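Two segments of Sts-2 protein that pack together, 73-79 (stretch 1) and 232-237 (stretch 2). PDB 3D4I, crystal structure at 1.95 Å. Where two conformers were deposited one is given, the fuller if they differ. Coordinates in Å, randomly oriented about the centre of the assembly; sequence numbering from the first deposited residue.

Stretch 1, residues 73-79: FQARLAG
Stretch 2 (232-237) PSLGMC

Packing of a turn against a helix in Sts-2 protein. Residues 73-79 lie within a longer α-helix, with phi/psi near -60/-45 and i to i+4 hydrogen bonds from Leu-77 N to Phe-73 O (2.9 Å), Ala-78 N to Gln-74 O (3.0 Å) and Gly-79 N to Ala-75 O (3.0 Å). Residues 232-237 of the same chain make a type II β turn and then enter a strand. No hydrogen bond joins the stretches; 226 Å² of surface is buried between them, both sides summed. Pro-232 (-81/170, C-gamma endo pucker) opens the turn without touching the helix. Ser-233 (-59/140, chi1 -68°, m) points its CA-to-CB bond toward the helix, bringing CB to 3.1 Å from Gln-74 OE1. This is a close contact with carbon; the amide of Gln-74 (chi1 m, chi2 t, chi3 -26°) is hydrogen-bonded elsewhere in the structure. Leu-234, at 58/18, takes the left-handed position of the turn and is the centre of the contact, its CA 6.6 Å from that of Ala-75. With chi1 -83° and chi2 -66° (both m), its side chain reaches the helix: CG lies 3.6 Å from Gln-74 O, CD2 3.8 Å from both Gln-74 CB and Ala-75 N and 4.4 Å from Ala-75 CB, while CD1 meets Ala-78 CB at 3.6 Å. The small alanine methyls thus pack against the leucine branches by apolar contact. Gly-235 (-62/145) closes the turn through its N to Pro-232 O (2.9 Å); an ideal CB here would clash with that oxygen, at 2.9 Å. Met-236 (-131/148) begins the strand, and its extended side chain (m, t, t) carries CE to 4.1 Å from Ala-78 CB, adding a second apolar neighbour to that methyl. Cys-237 (-128/130, chi1 t) continues the strand, out of reach of the helix.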

# COMPACT_ATOMS: atom_id res chain seq x y z
N PHE A 73 -1.06 3.46 3.52
CA PHE A 73 0.10 3.32 2.63
C PHE A 73 0.04 4.33 1.46
O PHE A 73 1.05 4.98 1.18
CB PHE A 73 0.25 1.86 2.14
CG PHE A 73 0.68 1.73 0.68
CD1 PHE A 73 2.02 1.95 0.30
CD2 PHE A 73 -0.24 1.39 -0.30
CE1 PHE A 73 2.41 1.83 -1.04
CE2 PHE A 73 0.15 1.26 -1.67
CZ PHE A 73 1.48 1.49 -2.02
N GLN A 74 -1.12 4.46 0.79
CA GLN A 74 -1.23 5.38 -0.34
C GLN A 74 -0.96 6.82 0.10
O GLN A 74 -0.24 7.54 -0.58
CB GLN A 74 -2.61 5.27 -1.01
CG GLN A 74 -2.91 3.85 -1.54
CD GLN A 74 -4.38 3.66 -1.83
OE1 GLN A 74 -5.23 4.32 -1.22
NE2 GLN A 74 -4.69 2.79 -2.76
N ALA A 75 -1.53 7.22 1.23
CA ALA A 75 -1.38 8.58 1.75
C ALA A 75 0.07 8.88 2.10
O ALA A 75 0.61 9.93 1.72
CB ALA A 75 -2.30 8.79 2.99
N ARG A 76 0.72 7.94 2.78
CA ARG A 76 2.13 8.09 3.13
C ARG A 76 3.04 8.13 1.90
O ARG A 76 4.03 8.90 1.86
CB ARG A 76 2.56 6.99 4.12
CG ARG A 76 1.91 7.06 5.54
CD ARG A 76 2.53 5.99 6.49
NE ARG A 76 2.12 6.15 7.91
CZ ARG A 76 1.96 5.16 8.79
NH1 ARG A 76 2.12 3.88 8.45
NH2 ARG A 76 1.62 5.45 10.05
N LEU A 77 2.75 7.30 0.91
CA LEU A 77 3.54 7.27 -0.33
C LEU A 77 3.47 8.61 -1.08
O LEU A 77 4.49 9.14 -1.54
CB LEU A 77 3.08 6.12 -1.25
CG LEU A 77 4.02 5.69 -2.39
CD1 LEU A 77 5.25 4.96 -1.80
CD2 LEU A 77 3.27 4.81 -3.34
N ALA A 78 2.27 9.14 -1.20
CA ALA A 78 2.06 10.50 -1.72
C ALA A 78 2.81 11.60 -0.93
O ALA A 78 3.43 12.47 -1.53
CB ALA A 78 0.56 10.82 -1.77
N GLY A 79 2.72 11.57 0.39
CA GLY A 79 3.45 12.54 1.24
C GLY A 79 4.96 12.47 1.03
O GLY A 79 5.64 13.49 0.92
N PRO A 232 -9.07 8.03 -8.64
CA PRO A 232 -8.50 7.00 -7.73
C PRO A 232 -8.12 7.55 -6.38
O PRO A 232 -8.08 8.75 -6.20
CB PRO A 232 -7.23 6.56 -8.46
CG PRO A 232 -6.80 7.75 -9.21
CD PRO A 232 -8.06 8.52 -9.59
N SER A 233 -7.80 6.66 -5.45
CA SER A 233 -7.29 7.09 -4.15
C SER A 233 -6.03 7.91 -4.34
O SER A 233 -5.20 7.60 -5.19
CB SER A 233 -7.01 5.87 -3.27
OG SER A 233 -8.24 5.24 -2.95
N LEU A 234 -5.91 8.97 -3.54
CA LEU A 234 -4.84 9.96 -3.68
C LEU A 234 -4.77 10.63 -5.06
O LEU A 234 -3.76 11.22 -5.41
CB LEU A 234 -3.46 9.35 -3.27
CG LEU A 234 -3.16 9.36 -1.76
CD1 LEU A 234 -3.01 10.78 -1.26
CD2 LEU A 234 -4.25 8.68 -0.98
N GLY A 235 -5.86 10.55 -5.86
CA GLY A 235 -5.90 11.24 -7.15
C GLY A 235 -5.77 12.74 -6.90
O GLY A 235 -6.25 13.22 -5.88
N MET A 236 -5.09 13.48 -7.80
CA MET A 236 -4.86 14.91 -7.58
C MET A 236 -5.19 15.81 -8.77
O MET A 236 -5.05 15.38 -9.92
CB MET A 236 -3.39 15.13 -7.20
CG MET A 236 -2.95 14.40 -5.96
SD MET A 236 -1.20 14.66 -5.67
CE MET A 236 -0.95 13.73 -4.16
N CYS A 237 -5.63 17.04 -8.47
CA CYS A 237 -5.85 18.12 -9.45
C CYS A 237 -5.06 19.31 -8.90
O CYS A 237 -5.24 19.65 -7.74
CB CYS A 237 -7.34 18.53 -9.46
SG CYS A 237 -7.75 19.76 -10.70